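Local structure of beta-ketothiolase BktB (Ralstonia eutropha, 4NZS) at residues R46-G51 with R274-L279; A261-M266 with I364-L369. The protein catalyses the condensation of acetyl-CoA with propionyl-CoA or a second acetyl-CoA to give beta-ketovaleryl-CoA or acetoacetyl-CoA, precursors for polyhydroxyalkanoate production. All blocks are in the same frame, centred on the assembly; numbering follows the deposited sequence.

Contact 1. Residues R46-G51 with R274-L279; sequences RAQVSG and RGLKPL
Leu276 meets the backbone carbonyl of Ala47 with its two methyl groups, joining two stretches of chain that have each just left a helix. The CA atoms of the pair are 7.6 Å apart, and Leu276 makes the close approaches, with Arg274 adding looser cover. Its CB points toward 46-51 but is still 5.0 Å from Ala47 O. CG lies anti to the carbonyl carbon of Leu276 and beside its N (chi1 -60°), which carries the branch point toward the helix end, 4.1 Å from Ala47 O. At the tip the two methyls divide the work. CD1, extended away from CA, comes to 3.4 Å from Ala47 O, with a C-O···CD1 angle near 156°, so it meets the oxygen nearly head-on. CD2 touches the same oxygen more obliquely at 3.7 Å and lies loosely beside Gln48, whose CB and OE1 are both 4.3 Å away. Outside the pair, Leu276 also rests on Val13 of strand 10-22, while Ala47 packs on Ser14 of that strand.

Both backbones turn by the same device. Gln48 and Gly275 have positive phi and are the C-prime residues of Schellman motifs that end helices 32-47 and 268-274. After its turn, 274-279 leads into strand 280-289; just before it the backbone of Leu279 is hydrogen-bonded to Val12 of strand 10-22. Arg274 directs its guanidinium elsewhere, in a salt bridge with Glu270 through NH2. The junction therefore joins a helix end of the N-terminal half to the connection into the C-terminal half by van der Waals contact: methyl groups cover a carbonyl at a helix C-terminus, and its partial negative charge could make the C-H···O approach at most weakly attractive.

Contact 2. Residues A261-M266 with I364-L369; sequences AAVVMM and ITVKAL
Val263 and Val366 carry the apolar part of this contact, where a strand of the N-terminal half is crossed by a helix of the C-terminal half. Their CA atoms are 7.1 Å apart, and the segment axes pass at 8.3 Å with 56° between their directions. Val263 CG1 and Val366 CG2 meet at 4.0 Å, both side chains starting toward the opposite segment and sliding past each other in opposite directions. In each valine the touching methyl is the one anti to its own carbonyl carbon. Val263 CG1 also reaches Thr365 CG2 at 4.3 Å, so this methyl lies against two residues on consecutive positions of the helix.

The second kind of contact is methyl against backbone. Val366 CG2, besides touching Val263, comes to 3.6 Å from Ala262 O. It comes down on the carbonyl from well above its plane, at a C-O···CG2 angle near 117°. Ala262 itself points its CB away, onto Val39 of helix 32-47, and pairs its backbone with Val16 of strand 10-22.

Polar groups look elsewhere. Thr365 OG1 is hydrogen-bonded to Gly361 O within its own helix, leaving the methyl as the part that faces the strand. Lys367 NZ turns to Glu321, in a salt bridge, and to Gly348 O. Helix 97-110 closes the surroundings: its Ile102 touches Val263 and its Leu99 touches Thr365. This is the sheet-to-helix packing of the thiolase fold, in which helices 97-110 and 357-375 form the central layer. With the polar ends bonded elsewhere and every touching residue buried, the two segments are held by dispersion and by the hydrophobic effect, without directional bonds between them.

Along the chain the segments alternate, 46-51, 261-266, 274-279, 364-369, so each contact straddles a segment of the other. Their centres lie 13 Å apart on the same side of the chain's centre, contact 2 about 10 Å from it and contact 1 about 23 Å. Strand 257-267 joins them: Val264 CG2 lies 3.9 Å from Ala47 CB, and Met266 SD is 4.1 Å from Leu276 CD1. A further touch, Leu279 CD1 to Leu369 CB at 4.2 Å, ties the loop to helix 357-375. Helix 32-47 and the central helix layer thus pack on the same strand, which links the outlying contact 1 to the buried contact 2 nearer the middle of the chain.

Contact 1. Residues R46-G51 with R274-L279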
loop_
_atom_site.group_PDB
_atom_site.type_symbol
_atom_site.label_atom_id
_atom_site.label_comp_id
_atom_site.label_asym_id
_atom_site.label_seq_id
_atom_site.Cartn_x
_atom_site.Cartn_y
_atom_site.Cartn_z
ATOM N N ARG A 46 -1.169 2.676 -42.639
ATOM C CA ARG A 46 -1.896 3.631 -43.467
ATOM C C ARG A 46 -0.967 4.551 -44.211
ATOM O O ARG A 46 -1.188 4.893 -45.354
ATOM C CB ARG A 46 -2.881 4.436 -42.641
ATOM C CG ARG A 46 -3.662 3.594 -41.664
ATOM C CD ARG A 46 -5.145 3.583 -41.963
ATOM N NE ARG A 46 -5.857 2.873 -40.913
ATOM C CZ ARG A 46 -6.949 2.148 -41.098
ATOM N NH1 ARG A 46 -7.481 2.039 -42.303
ATOM N NH2 ARG A 46 -7.510 1.537 -40.069
ATOM N N ALA A 47 0.083 4.962 -43.535
ATOM C CA ALA A 47 1.076 5.806 -44.142
ATOM C C ALA A 47 1.881 4.997 -45.134
ATOM O O ALA A 47 2.685 5.537 -45.871
ATOM C CB ALA A 47 1.974 6.406 -43.087
ATOM N N GLN A 48 1.706 3.683 -45.115
ATOM C CA GLN A 48 2.477 2.826 -45.993
ATOM C C GLN A 48 3.950 3.136 -45.777
ATOM O O GLN A 48 4.673 3.460 -46.695
ATOM C CB GLN A 48 2.051 3.011 -47.446
ATOM C CG GLN A 48 1.214 1.863 -47.991
ATOM C CD GLN A 48 0.101 2.316 -48.915
ATOM O OE1 GLN A 48 0.195 3.352 -49.557
ATOM N NE2 GLN A 48 -0.960 1.532 -48.984
ATOM N N VAL A 49 4.345 3.111 -44.514
ATOM C CA VAL A 49 5.672 3.508 -44.083
ATOM C C VAL A 49 6.324 2.492 -43.133
ATOM O O VAL A 49 5.684 1.973 -42.237
ATOM C CB VAL A 49 5.582 4.886 -43.418
ATOM C CG1 VAL A 49 4.402 4.919 -42.474
ATOM C CG2 VAL A 49 6.870 5.259 -42.713
ATOM N N SER A 50 7.604 2.217 -43.345
ATOM C CA SER A 50 8.367 1.330 -42.476
ATOM C C SER A 50 8.742 2.019 -41.188
ATOM O O SER A 50 8.809 3.231 -41.142
ATOM C CB SER A 50 9.633 0.832 -43.173
ATOM O OG SER A 50 10.276 -0.175 -42.416
ATOM N N GLY A 51 8.996 1.238 -40.146
ATOM C CA GLY A 51 9.430 1.785 -38.882
ATOM C C GLY A 51 10.856 2.156 -39.059
ATOM O O GLY A 51 11.330 3.121 -38.471
ATOM N N ARG A 274 8.011 10.028 -51.776
ATOM C CA ARG A 274 7.237 8.833 -51.536
ATOM C C ARG A 274 6.003 8.842 -52.447
ATOM O O ARG A 274 5.446 7.800 -52.771
ATOM C CB ARG A 274 6.833 8.789 -50.067
ATOM C CG ARG A 274 6.960 7.411 -49.423
ATOM C CD ARG A 274 7.303 7.539 -47.943
ATOM N NE ARG A 274 8.671 8.024 -47.713
ATOM C CZ ARG A 274 9.673 7.325 -47.177
ATOM N NH1 ARG A 274 9.502 6.070 -46.767
ATOM N NH2 ARG A 274 10.863 7.906 -47.030
ATOM N N GLY A 275 5.565 10.037 -52.822
ATOM C CA GLY A 275 4.318 10.223 -53.555
ATOM C C GLY A 275 3.079 9.817 -52.758
ATOM O O GLY A 275 2.053 9.426 -53.320
ATOM N N LEU A 276 3.176 9.915 -51.443
ATOM C CA LEU A 276 2.044 9.671 -50.584
ATOM C C LEU A 276 1.165 10.905 -50.592
ATOM O O LEU A 276 1.643 12.030 -50.612
ATOM C CB LEU A 276 2.510 9.363 -49.152
ATOM C CG LEU A 276 3.415 8.129 -49.019
ATOM C CD1 LEU A 276 4.039 8.073 -47.640
ATOM C CD2 LEU A 276 2.667 6.835 -49.332
ATOM N N LYS A 277 -0.132 10.683 -50.549
ATOM C CA LYS A 277 -1.047 11.788 -50.494
ATOM C C LYS A 277 -1.271 12.147 -49.038
ATOM O O LYS A 277 -2.043 11.473 -48.347
ATOM C CB LYS A 277 -2.361 11.469 -51.193
ATOM C CG LYS A 277 -2.619 9.996 -51.496
ATOM C CD LYS A 277 -3.737 9.849 -52.525
ATOM C CE LYS A 277 -3.274 10.311 -53.912
ATOM N NZ LYS A 277 -4.244 9.990 -54.993
ATOM N N PRO A 278 -0.616 13.227 -48.562
ATOM C CA PRO A 278 -0.927 13.732 -47.221
ATOM C C PRO A 278 -2.418 14.018 -47.011
ATOM O O PRO A 278 -3.217 13.825 -47.923
ATOM C CB PRO A 278 -0.144 15.050 -47.160
ATOM C CG PRO A 278 -0.089 15.485 -48.570
ATOM C CD PRO A 278 0.196 14.206 -49.303
ATOM N N LEU A 279 -2.789 14.425 -45.800
ATOM C CA LEU A 279 -4.133 14.949 -45.558
ATOM C C LEU A 279 -4.037 16.388 -45.151
ATOM O O LEU A 279 -5.045 17.080 -45.124
ATOM C CB LEU A 279 -4.888 14.204 -44.465
ATOM C CG LEU A 279 -4.266 12.977 -43.824
ATOM C CD1 LEU A 279 -5.186 12.488 -42.708
ATOM C CD2 LEU A 279 -3.994 11.908 -44.871
#

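Contact 2. Residues A261-M266 with I364-L369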
loop_
_atom_site.group_PDB
_atom_site.type_symbol
_atom_site.label_atom_id
_atom_site.label_comp_id
_atom_site.label_asym_id
_atom_site.label_seq_id
_atom_site.Cartn_x
_atom_site.Cartn_y
_atom_site.Cartn_z
ATOM N N ALA A 261 -3.565 7.841 -29.683
ATOM C CA ALA A 261 -3.697 8.423 -31.013
ATOM C C ALA A 261 -2.358 8.713 -31.606
ATOM O O ALA A 261 -1.508 9.226 -30.874
ATOM C CB ALA A 261 -4.445 9.721 -30.939
ATOM N N ALA A 262 -2.185 8.461 -32.917
ATOM C CA ALA A 262 -0.937 8.860 -33.602
ATOM C C ALA A 262 -1.132 9.471 -34.987
ATOM O O ALA A 262 -2.088 9.175 -35.710
ATOM C CB ALA A 262 0.031 7.690 -33.696
ATOM N N VAL A 263 -0.206 10.348 -35.340
ATOM C CA VAL A 263 -0.122 10.805 -36.702
ATOM C C VAL A 263 1.259 10.469 -37.190
ATOM O O VAL A 263 2.238 10.617 -36.429
ATOM C CB VAL A 263 -0.362 12.308 -36.856
ATOM C CG1 VAL A 263 -1.607 12.705 -36.095
ATOM C CG2 VAL A 263 0.855 13.112 -36.420
ATOM N N VAL A 264 1.336 10.014 -38.444
ATOM C CA VAL A 264 2.627 9.988 -39.106
ATOM C C VAL A 264 2.782 11.276 -39.842
ATOM O O VAL A 264 1.869 11.706 -40.504
ATOM C CB VAL A 264 2.784 8.839 -40.099
ATOM C CG1 VAL A 264 4.106 9.004 -40.844
ATOM C CG2 VAL A 264 2.737 7.482 -39.378
ATOM N N MET A 265 3.937 11.893 -39.715
ATOM C CA MET A 265 4.201 13.110 -40.445
ATOM C C MET A 265 5.441 13.014 -41.278
ATOM O O MET A 265 6.256 12.089 -41.151
ATOM C CB MET A 265 4.390 14.258 -39.499
ATOM C CG MET A 265 3.121 14.892 -39.009
ATOM S SD MET A 265 3.670 15.675 -37.494
ATOM C CE MET A 265 2.207 16.605 -37.070
ATOM N N MET A 266 5.561 14.012 -42.134
ATOM C CA MET A 266 6.580 14.042 -43.137
ATOM C C MET A 266 6.878 15.439 -43.551
ATOM O O MET A 266 5.979 16.285 -43.624
ATOM C CB MET A 266 6.115 13.281 -44.377
ATOM C CG MET A 266 6.892 12.010 -44.554
ATOM S SD MET A 266 6.342 10.940 -45.885
ATOM C CE MET A 266 7.289 9.485 -45.415
ATOM N N ILE A 364 -8.218 14.364 -31.090
ATOM C CA ILE A 364 -9.010 15.297 -31.838
ATOM C C ILE A 364 -8.262 15.756 -33.097
ATOM O O ILE A 364 -8.885 16.099 -34.097
ATOM C CB ILE A 364 -9.431 16.540 -30.993
ATOM C CG1 ILE A 364 -8.222 17.381 -30.589
ATOM C CG2 ILE A 364 -10.268 16.111 -29.782
ATOM C CD1 ILE A 364 -8.574 18.509 -29.640
ATOM N N THR A 365 -6.933 15.763 -33.070
ATOM C CA THR A 365 -6.221 16.074 -34.287
ATOM C C THR A 365 -6.664 15.050 -35.340
ATOM O O THR A 365 -7.285 15.402 -36.336
ATOM C CB THR A 365 -4.720 16.133 -34.056
ATOM O OG1 THR A 365 -4.435 17.299 -33.288
ATOM C CG2 THR A 365 -3.973 16.255 -35.339
ATOM N N VAL A 366 -6.455 13.782 -35.059
ATOM C CA VAL A 366 -6.911 12.702 -35.931
ATOM C C VAL A 366 -8.394 12.847 -36.290
ATOM O O VAL A 366 -8.825 12.608 -37.457
ATOM C CB VAL A 366 -6.649 11.356 -35.260
ATOM C CG1 VAL A 366 -7.395 10.234 -35.964
ATOM C CG2 VAL A 366 -5.135 11.107 -35.228
ATOM N N LYS A 367 -9.196 13.284 -35.339
ATOM C CA LYS A 367 -10.569 13.570 -35.736
ATOM C C LYS A 367 -10.660 14.613 -36.832
ATOM O O LYS A 367 -11.424 14.469 -37.758
ATOM C CB LYS A 367 -11.374 14.100 -34.590
ATOM C CG LYS A 367 -11.770 13.049 -33.637
ATOM C CD LYS A 367 -12.292 13.793 -32.439
ATOM C CE LYS A 367 -13.696 14.246 -32.638
ATOM N NZ LYS A 367 -14.281 14.572 -31.327
ATOM N N ALA A 368 -9.885 15.670 -36.704
ATOM C CA ALA A 368 -10.222 16.925 -37.390
ATOM C C ALA A 368 -9.832 16.837 -38.834
ATOM O O ALA A 368 -10.688 16.940 -39.704
ATOM C CB ALA A 368 -9.546 18.104 -36.708
ATOM N N LEU A 369 -8.543 16.614 -39.060
ATOM C CA LEU A 369 -8.002 16.026 -40.302
ATOM C C LEU A 369 -8.929 15.000 -41.005
ATOM O O LEU A 369 -9.117 15.031 -42.220
ATOM C CB LEU A 369 -6.654 15.372 -39.979
ATOM C CG LEU A 369 -5.356 16.241 -40.157
ATOM C CD1 LEU A 369 -5.514 17.737 -39.904
ATOM C CD2 LEU A 369 -4.157 15.738 -39.367
#